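Local coordinates for peroxiredoxin (Mycobacterium tuberculosis, PDB 5EPF), which reduces hydrogen peroxide and organic hydroperoxides to water and alcohols as a thiol-specific peroxidase, protecting the cell against oxidative stress, at residues Y44-M48 with K83-F87; K123-F127 with M145-A149; V135-I139 with K151-L156; A56-R60 with R91-Y95. One frame throughout, in Å; residues are numbered along the deposited sequence. Where two conformers were deposited one is given.

Contact 1 (Y44-M48 with K83-F87); sequences YPAAM and KQAKF
Residues 44-48 form an irregular loop that leaves strand 39-43. Residues 83-87 are a turn of helix 81-91, with Phe-87 N bonded to Lys-83 O at 3.0 Å. The loop runs extended at Tyr-44 (phi/psi -128/147) and takes a positive phi at Met-48 (78/-4). The closest CA atoms, of Met-48 and Phe-87, are 5.9 Å apart. Tyr-44, in the p rotamer, donates from OH to Gln-84 OE1 at 2.7 Å. Gln-84 (chi1 m, chi2 m) also bonds Leu-98 O through NE2. This loop belongs to the thioredoxin-like fold of peroxiredoxins: it leads from a central strand to helix 50-61. Tyr-44 packs on Cys-52, the residue that probably passes through the sulfenic acid. The loop packs on Phe-87 (chi1 t). Its ring edge points to the face of Tyr-44 in an offset edge-to-face pair, centroids 5.7 Å apart and planes at 75°. Ala-47 CB lies 3.5 Å from Phe-87 CD2, and Met-48 CG 3.6 Å from Phe-87 CD1. Ala-47 CA and Met-48 N sit over one ring face. Lys-83 is fully extended, its CE 3.4 Å from Ala-47 O. Two waters accept from Lys-83 NZ (2.7 and 2.8 Å) and donate to Ala-47 O (3.1 and 2.8 Å).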
# COMPACT_ATOMS: atom_id res chain seq x y z
N TYR A 44 -3.96 4.44 -1.88
CA TYR A 44 -4.10 5.87 -2.12
C TYR A 44 -5.17 6.13 -3.17
O TYR A 44 -5.36 5.31 -4.08
CB TYR A 44 -2.77 6.53 -2.53
CG TYR A 44 -2.07 5.88 -3.72
CD1 TYR A 44 -2.39 6.24 -5.03
CD2 TYR A 44 -1.05 4.94 -3.52
CE1 TYR A 44 -1.72 5.66 -6.12
CE2 TYR A 44 -0.40 4.37 -4.59
CZ TYR A 44 -0.73 4.73 -5.88
OH TYR A 44 -0.05 4.15 -6.92
N PRO A 45 -5.89 7.25 -3.06
CA PRO A 45 -7.03 7.45 -3.99
C PRO A 45 -6.63 7.56 -5.45
O PRO A 45 -7.30 6.97 -6.31
CB PRO A 45 -7.71 8.73 -3.46
CG PRO A 45 -7.21 8.94 -2.08
CD PRO A 45 -5.92 8.18 -1.91
N ALA A 46 -5.59 8.32 -5.76
CA ALA A 46 -5.34 8.69 -7.15
C ALA A 46 -3.86 8.99 -7.33
O ALA A 46 -3.35 9.98 -6.79
CB ALA A 46 -6.19 9.89 -7.55
N ALA A 47 -3.20 8.18 -8.14
CA ALA A 47 -1.83 8.43 -8.53
C ALA A 47 -1.67 9.84 -9.08
O ALA A 47 -2.56 10.36 -9.77
CB ALA A 47 -1.45 7.42 -9.61
N MET A 48 -0.54 10.45 -8.74
CA MET A 48 -0.02 11.70 -9.28
C MET A 48 -0.68 12.95 -8.70
O MET A 48 -0.23 14.04 -9.04
CB MET A 48 0.02 11.75 -10.81
CG MET A 48 0.83 10.60 -11.37
SD MET A 48 1.00 10.64 -13.15
CE MET A 48 1.78 12.24 -13.40
N LYS A 83 -0.95 4.21 -15.73
CA LYS A 83 -0.80 5.40 -14.91
C LYS A 83 0.13 5.15 -13.72
O LYS A 83 0.94 6.01 -13.38
CB LYS A 83 -2.15 5.92 -14.43
CG LYS A 83 -2.02 7.28 -13.74
CD LYS A 83 -3.35 7.99 -13.54
CE LYS A 83 -3.09 9.38 -12.97
NZ LYS A 83 -4.28 10.24 -12.97
N GLN A 84 0.01 3.98 -13.10
CA GLN A 84 0.97 3.61 -12.05
C GLN A 84 2.39 3.63 -12.60
O GLN A 84 3.31 4.10 -11.92
CB GLN A 84 0.65 2.22 -11.49
CG GLN A 84 -0.76 1.98 -10.94
CD GLN A 84 -1.06 2.72 -9.64
OE1 GLN A 84 -0.80 3.91 -9.50
NE2 GLN A 84 -1.63 2.00 -8.68
N ALA A 85 2.58 3.14 -13.83
CA ALA A 85 3.91 3.13 -14.44
C ALA A 85 4.47 4.54 -14.55
O ALA A 85 5.64 4.78 -14.22
CB ALA A 85 3.87 2.45 -15.81
N LYS A 86 3.66 5.49 -15.03
CA LYS A 86 4.15 6.86 -15.16
C LYS A 86 4.44 7.49 -13.80
O LYS A 86 5.44 8.20 -13.64
CB LYS A 86 3.18 7.72 -15.97
CG LYS A 86 3.76 9.11 -16.34
CD LYS A 86 5.13 9.05 -17.04
CE LYS A 86 5.07 8.36 -18.38
NZ LYS A 86 6.36 8.48 -19.10
N PHE A 87 3.57 7.26 -12.82
CA PHE A 87 3.78 7.80 -11.47
C PHE A 87 5.11 7.31 -10.92
O PHE A 87 5.93 8.10 -10.42
CB PHE A 87 2.61 7.29 -10.62
CG PHE A 87 2.49 7.87 -9.22
CD1 PHE A 87 3.01 9.12 -8.86
CD2 PHE A 87 1.77 7.15 -8.28
CE1 PHE A 87 2.81 9.61 -7.57
CE2 PHE A 87 1.58 7.63 -6.99
CZ PHE A 87 2.10 8.87 -6.64
O HOH W 1 -5.27 9.14 -10.74
O HOH W 2 -3.86 12.38 -11.29

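Contact 2 (K123-F127 with M145-A149); sequences KRTTF and MDAHA
Arg-124 lays its guanidinium against Met-145: the sulfur SD sits over one face, 3.5 Å from Arg-124 CZ. The arginine chain is extended through chi1 and chi2 (t, t) and then bends at chi3 (m). Met-145 folds back with chi1 and chi2 both m. Arg-124 CD also lies 3.7 Å from His-148 NE2. The backbone of 123-127 is extended and becomes strand at Thr-125. Residues 145-149 are helical. The segments converge along their length: CA atoms are 9.5 Å apart at Arg-124 and Met-145, but 6.3 Å at Thr-126 and His-148. Arg-124, Thr-126 and His-148 point their CB atoms toward the other segment, while Thr-125 points away. Thr-125 OG1 donates to Lys-123 O at 2.8 Å. The contact places helix 145-158 on one face of the central sheet of the thioredoxin-like fold. His-148 (chi1 m, chi2 -90°) reaches Thr-126 (chi1 m) edge-on, and His-148 ND1 donates to Thr-126 OG1 at 2.7 Å. Arg-124 NH1 forms a salt bridge with Glu-55, and the side chain touches Cys-52, the likely peroxidatic cysteine. An arginine side chain this close to Cys-52 is consistent with stabilising its thiolate, as in other peroxiredoxins.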
# COMPACT_ATOMS: atom_id res chain seq x y z
N LYS A 123 -10.58 4.78 -0.38
CA LYS A 123 -10.34 5.56 0.83
C LYS A 123 -8.88 5.37 1.26
O LYS A 123 -8.40 4.23 1.36
CB LYS A 123 -11.29 5.06 1.92
CG LYS A 123 -11.23 5.79 3.24
CD LYS A 123 -12.32 5.28 4.19
CE LYS A 123 -12.34 6.09 5.47
NZ LYS A 123 -13.48 5.69 6.34
N ARG A 124 -8.16 6.47 1.49
CA ARG A 124 -6.73 6.43 1.80
C ARG A 124 -6.47 5.71 3.12
O ARG A 124 -6.86 6.20 4.18
CB ARG A 124 -6.17 7.85 1.87
CG ARG A 124 -4.66 7.89 2.03
CD ARG A 124 -4.04 9.30 2.19
NE ARG A 124 -4.51 10.27 1.20
CZ ARG A 124 -3.96 10.49 0.00
NH1 ARG A 124 -2.89 9.81 -0.39
NH2 ARG A 124 -4.47 11.41 -0.81
N THR A 125 -5.80 4.56 3.08
CA THR A 125 -5.66 3.70 4.25
C THR A 125 -4.41 2.86 4.07
O THR A 125 -4.17 2.35 2.97
CB THR A 125 -6.86 2.74 4.37
OG1 THR A 125 -8.09 3.42 4.07
CG2 THR A 125 -6.95 2.14 5.74
N THR A 126 -3.64 2.70 5.14
CA THR A 126 -2.42 1.89 5.11
C THR A 126 -2.52 0.73 6.08
O THR A 126 -2.91 0.91 7.24
CB THR A 126 -1.21 2.76 5.42
OG1 THR A 126 -1.14 3.80 4.44
CG2 THR A 126 0.09 1.96 5.43
N PHE A 127 -2.12 -0.45 5.61
CA PHE A 127 -2.13 -1.66 6.43
C PHE A 127 -0.70 -2.17 6.56
O PHE A 127 -0.04 -2.44 5.54
CB PHE A 127 -3.01 -2.73 5.77
CG PHE A 127 -4.44 -2.29 5.63
CD1 PHE A 127 -5.37 -2.51 6.64
CD2 PHE A 127 -4.86 -1.58 4.50
CE1 PHE A 127 -6.68 -2.07 6.54
CE2 PHE A 127 -6.18 -1.13 4.38
CZ PHE A 127 -7.08 -1.39 5.41
N MET A 145 -0.33 13.04 5.46
CA MET A 145 0.27 12.23 4.41
C MET A 145 1.54 11.52 4.88
O MET A 145 1.78 10.36 4.52
CB MET A 145 0.58 13.10 3.18
CG MET A 145 -0.65 13.74 2.53
SD MET A 145 -1.95 12.58 2.04
CE MET A 145 -3.05 12.63 3.45
N ASP A 146 2.36 12.20 5.69
CA ASP A 146 3.60 11.59 6.16
C ASP A 146 3.34 10.52 7.21
O ASP A 146 4.14 9.59 7.36
CB ASP A 146 4.56 12.63 6.77
CG ASP A 146 5.23 13.52 5.73
OD1 ASP A 146 5.15 13.25 4.53
OD2 ASP A 146 5.86 14.51 6.16
N ALA A 147 2.22 10.64 7.94
CA ALA A 147 1.94 9.73 9.05
C ALA A 147 1.79 8.29 8.57
O ALA A 147 2.04 7.36 9.34
CB ALA A 147 0.67 10.16 9.79
N HIS A 148 1.39 8.07 7.33
CA HIS A 148 1.28 6.70 6.83
C HIS A 148 2.61 5.97 6.92
O HIS A 148 2.69 4.91 7.56
CB HIS A 148 0.69 6.71 5.42
CG HIS A 148 -0.74 7.09 5.41
ND1 HIS A 148 -1.76 6.16 5.51
CD2 HIS A 148 -1.34 8.30 5.39
CE1 HIS A 148 -2.92 6.78 5.51
NE2 HIS A 148 -2.70 8.09 5.46
N ALA A 149 3.67 6.54 6.36
CA ALA A 149 4.96 5.88 6.47
C ALA A 149 5.53 6.01 7.88
O ALA A 149 6.14 5.06 8.39
CB ALA A 149 5.94 6.41 5.43

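Contact 3 (V135-I139 with K151-L156); sequences VLDVI and KALATL
Strand 135-139 is an outermost strand of the central sheet of this thioredoxin-like fold, and helix 145-158 packs on one face of it. The axes of 135-139 and 151-156 approach to 8.9 Å and run nearly antiparallel, at 156°. In the register, CA atoms of Asp-137 and Ala-152 are 7.1 Å apart and those of Ile-139 and Lys-151 7.4 Å. The strand pairs with strand 125-129 through Val-128 and Thr-126. Leu-136 departs from extended geometry (phi/psi -92/-27), so both it and Asp-137 point their CB atoms toward the helix. Leu-136 CB is 4.3 Å from Thr-155 CG2, and Leu-136 CD1 is 4.5 Å from Leu-156 CD2. Asp-137 (chi1 t) is the polar anchor: Thr-155 OG1 donates to Asp-137 OD2 at 2.7 Å. Asp-137 OD1 takes a weak hydrogen bond from Val-138 N at 3.0 Å. Val-138 points away from the helix. Ile-139 (chi1 m, chi2 93°, between wells) turns back toward it and sets CD1 4.4 Å from Ala-152 CB and CG1 3.8 Å from Lys-151 CE. Lys-151 curls with chi3 and chi4 both p. One water donates to Asp-137 OD2 at 2.7 Å and accepts from Lys-151 NZ at 2.9 Å.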
# COMPACT_ATOMS: atom_id res chain seq x y z
N VAL A 135 -2.65 -8.32 10.42
CA VAL A 135 -2.56 -6.86 10.40
C VAL A 135 -1.91 -6.38 11.71
O VAL A 135 -2.43 -6.63 12.80
CB VAL A 135 -3.94 -6.22 10.19
CG1 VAL A 135 -3.83 -4.71 10.18
CG2 VAL A 135 -4.58 -6.71 8.90
N LEU A 136 -0.78 -5.68 11.59
CA LEU A 136 -0.05 -5.13 12.73
C LEU A 136 -0.47 -3.70 13.06
O LEU A 136 -0.30 -3.26 14.20
CB LEU A 136 1.44 -5.13 12.43
CG LEU A 136 2.08 -6.49 12.19
CD1 LEU A 136 3.54 -6.33 11.80
CD2 LEU A 136 1.91 -7.38 13.42
N ASP A 137 -0.95 -2.95 12.07
CA ASP A 137 -1.34 -1.55 12.29
C ASP A 137 -2.17 -1.11 11.10
O ASP A 137 -2.04 -1.66 10.01
CB ASP A 137 -0.09 -0.66 12.45
CG ASP A 137 -0.37 0.67 13.14
OD1 ASP A 137 -1.48 0.90 13.65
OD2 ASP A 137 0.57 1.49 13.16
N VAL A 138 -3.03 -0.12 11.33
CA VAL A 138 -3.83 0.53 10.29
C VAL A 138 -3.73 2.04 10.48
O VAL A 138 -3.93 2.54 11.60
CB VAL A 138 -5.31 0.10 10.34
CG1 VAL A 138 -6.09 0.76 9.20
CG2 VAL A 138 -5.44 -1.43 10.28
N ILE A 139 -3.39 2.75 9.41
CA ILE A 139 -3.40 4.21 9.39
C ILE A 139 -4.52 4.65 8.47
O ILE A 139 -4.50 4.35 7.27
CB ILE A 139 -2.04 4.81 8.97
CG1 ILE A 139 -0.87 4.23 9.78
CG2 ILE A 139 -2.11 6.35 9.08
CD1 ILE A 139 -0.17 3.00 9.15
N LYS A 151 4.05 6.24 10.94
CA LYS A 151 3.46 5.33 11.91
C LYS A 151 3.78 3.88 11.57
O LYS A 151 4.04 3.08 12.47
CB LYS A 151 1.94 5.53 12.00
CG LYS A 151 1.55 6.81 12.67
CD LYS A 151 0.10 7.16 12.46
CE LYS A 151 -0.88 6.14 13.05
NZ LYS A 151 -0.83 6.11 14.53
N ALA A 152 3.80 3.54 10.28
CA ALA A 152 4.16 2.19 9.89
C ALA A 152 5.58 1.87 10.32
O ALA A 152 5.84 0.80 10.90
CB ALA A 152 4.02 2.03 8.38
N LEU A 153 6.52 2.79 10.08
CA LEU A 153 7.90 2.57 10.48
C LEU A 153 8.02 2.46 11.99
O LEU A 153 8.74 1.59 12.50
CB LEU A 153 8.78 3.69 9.91
CG LEU A 153 10.28 3.62 10.19
CD1 LEU A 153 10.87 2.34 9.61
CD2 LEU A 153 11.00 4.86 9.66
N ALA A 154 7.30 3.30 12.74
CA ALA A 154 7.39 3.22 14.20
C ALA A 154 6.83 1.89 14.72
O ALA A 154 7.40 1.29 15.64
CB ALA A 154 6.69 4.42 14.86
N THR A 155 5.74 1.40 14.13
CA THR A 155 5.22 0.09 14.52
C THR A 155 6.24 -1.01 14.25
O THR A 155 6.46 -1.89 15.10
CB THR A 155 3.93 -0.18 13.77
OG1 THR A 155 2.93 0.71 14.28
CG2 THR A 155 3.52 -1.64 13.95
N LEU A 156 6.88 -0.98 13.09
CA LEU A 156 7.86 -2.01 12.76
C LEU A 156 9.08 -1.93 13.69
O LEU A 156 9.61 -2.96 14.12
CB LEU A 156 8.26 -1.88 11.29
CG LEU A 156 7.10 -2.21 10.35
CD1 LEU A 156 7.33 -1.64 8.94
CD2 LEU A 156 6.88 -3.74 10.30
O HOH W 3 0.66 3.64 14.77

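Contact 4 (A56-R60 with R91-Y95); sequences ACHFR and RRFDY. With SO4 (sulfate ion), chain B.
Helix residues 56-60 meet loop 91-95, with CA atoms of Arg-60 and Phe-93 5.8 Å apart and those of Cys-57 and Arg-91 7.1 Å. Tyr-95 (chi1 p) donates from OH to Ala-56 O at 2.8 Å. Ala-56 O also accepts the helical bond from Arg-60 N at 2.9 Å. Arg-60 NH1 donates to Arg-91 O at 2.9 Å. Arg-92 has positive phi (56/47) and closes helix 81-91 with a Schellman motif. Three arginines gather round a sulfate, probably from the crystallisation liquor. Sulfate O1 accepts from NH1 of Arg-60, Arg-91 and Arg-92, each at 3.0 Å. Arg-60 NH2 donates to sulfate O3 at 2.9 Å, and Arg-92 NH2 to sulfate O4 at 3.0 Å. The anion offsets the like charges of Arg-60 NH1 and Arg-92 NH2, 3.7 Å apart. Asp-94 is salt-bridged to Arg-73. Phe-93 CZ touches Ala-56 CB at 3.4 Å. Cys-57 SG lies at the Phe-93 ring edge, 5.3 Å from its centroid; the redox disulfide it probably forms with Cys-52 is absent here.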
# COMPACT_ATOMS: atom_id res chain seq x y z
N ALA A 56 3.46 9.04 -1.18
CA ALA A 56 4.27 8.02 -1.82
C ALA A 56 5.74 8.43 -1.90
O ALA A 56 6.63 7.58 -1.81
CB ALA A 56 3.70 7.72 -3.21
N CYS A 57 6.02 9.73 -2.08
CA CYS A 57 7.41 10.18 -2.05
C CYS A 57 8.01 10.07 -0.66
O CYS A 57 9.23 9.87 -0.53
CB CYS A 57 7.52 11.61 -2.59
SG CYS A 57 7.32 11.71 -4.39
N HIS A 58 7.20 10.21 0.39
CA HIS A 58 7.71 10.00 1.74
C HIS A 58 8.08 8.53 1.94
O HIS A 58 9.15 8.23 2.49
CB HIS A 58 6.70 10.51 2.77
CG HIS A 58 7.25 10.60 4.16
ND1 HIS A 58 8.42 11.27 4.46
CD2 HIS A 58 6.79 10.12 5.34
CE1 HIS A 58 8.64 11.20 5.76
NE2 HIS A 58 7.67 10.50 6.32
N PHE A 59 7.24 7.60 1.46
CA PHE A 59 7.63 6.19 1.44
C PHE A 59 8.92 5.98 0.66
O PHE A 59 9.81 5.24 1.12
CB PHE A 59 6.52 5.33 0.84
CG PHE A 59 5.47 4.91 1.84
CD1 PHE A 59 5.75 3.94 2.80
CD2 PHE A 59 4.19 5.46 1.82
CE1 PHE A 59 4.78 3.54 3.71
CE2 PHE A 59 3.22 5.08 2.73
CZ PHE A 59 3.53 4.10 3.69
N ARG A 60 9.05 6.62 -0.51
CA ARG A 60 10.26 6.50 -1.31
C ARG A 60 11.48 6.93 -0.51
O ARG A 60 12.51 6.24 -0.48
CB ARG A 60 10.14 7.39 -2.55
CG ARG A 60 11.40 7.41 -3.43
CD ARG A 60 11.34 8.58 -4.40
NE ARG A 60 11.35 9.85 -3.68
CZ ARG A 60 11.05 11.03 -4.21
NH1 ARG A 60 10.69 11.14 -5.49
NH2 ARG A 60 11.09 12.12 -3.45
N ARG A 91 8.50 9.73 -10.37
CA ARG A 91 8.92 9.93 -8.98
C ARG A 91 10.03 8.97 -8.57
O ARG A 91 10.47 8.99 -7.42
CB ARG A 91 7.72 9.79 -8.04
CG ARG A 91 6.62 10.80 -8.32
CD ARG A 91 7.12 12.23 -8.16
NE ARG A 91 6.11 13.20 -8.56
CZ ARG A 91 6.25 14.50 -8.45
NH1 ARG A 91 7.36 14.99 -7.91
NH2 ARG A 91 5.29 15.32 -8.86
N ARG A 92 10.50 8.13 -9.49
CA ARG A 92 11.61 7.22 -9.23
C ARG A 92 11.35 6.33 -8.00
O ARG A 92 12.19 6.17 -7.12
CB ARG A 92 12.93 7.99 -9.11
CG ARG A 92 13.32 8.78 -10.39
CD ARG A 92 12.85 10.26 -10.37
NE ARG A 92 13.39 10.99 -9.22
CZ ARG A 92 12.76 11.98 -8.59
NH1 ARG A 92 11.57 12.41 -9.00
NH2 ARG A 92 13.35 12.56 -7.55
N PHE A 93 10.15 5.75 -7.95
CA PHE A 93 9.81 4.85 -6.85
C PHE A 93 10.59 3.55 -6.95
O PHE A 93 10.66 2.93 -8.02
CB PHE A 93 8.32 4.53 -6.83
CG PHE A 93 7.45 5.70 -6.47
CD1 PHE A 93 6.14 5.74 -6.90
CD2 PHE A 93 7.95 6.76 -5.71
CE1 PHE A 93 5.32 6.81 -6.58
CE2 PHE A 93 7.13 7.83 -5.39
CZ PHE A 93 5.83 7.86 -5.83
N ASP A 94 11.17 3.13 -5.83
CA ASP A 94 11.94 1.90 -5.75
C ASP A 94 11.12 0.77 -5.13
O ASP A 94 11.64 0.01 -4.32
CB ASP A 94 13.22 2.14 -4.94
CG ASP A 94 12.93 2.56 -3.50
OD1 ASP A 94 12.01 3.38 -3.26
OD2 ASP A 94 13.65 2.06 -2.61
N TYR A 95 9.84 0.67 -5.47
CA TYR A 95 8.95 -0.32 -4.87
C TYR A 95 7.76 -0.53 -5.79
O TYR A 95 7.50 0.28 -6.69
CB TYR A 95 8.52 0.11 -3.45
CG TYR A 95 7.85 1.48 -3.37
CD1 TYR A 95 6.48 1.62 -3.57
CD2 TYR A 95 8.59 2.63 -3.05
CE1 TYR A 95 5.86 2.83 -3.50
CE2 TYR A 95 7.96 3.88 -2.97
CZ TYR A 95 6.59 3.97 -3.20
OH TYR A 95 5.92 5.18 -3.11
S SO4 B . 10.60 14.82 -6.32
O1 SO4 B . 9.89 13.69 -6.88
O2 SO4 B . 9.74 16.02 -6.32
O3 SO4 B . 11.02 14.55 -4.94
O4 SO4 B . 11.78 15.12 -7.14

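Overall arrangement
Contacts 1 and 2 meet beside Cys-52, the likely peroxidatic cysteine: Pro-45 CD is 3.6 Å from Arg-124 CZ. The side chains of Tyr-44 and Arg-124 come within about 4 and 3 Å of that of Cys-52. Segment 56-60 of contact 4 lies on helix 50-61, which also carries Cys-52, and holds Cys-57. Contact 4 touches contact 1, with Phe-87 CZ 3.8 Å from Phe-93 CE1, and contact 2, with Ala-149 CB 3.5 Å from Phe-59 CE1. Contacts 2 and 3 both use helix 145-158, and their strands are neighbours in the sheet; Thr-126 N is 2.8 Å from Ile-139 O. Contact 3 lies away from the active site, its centre about 23 Å from that of contact 1.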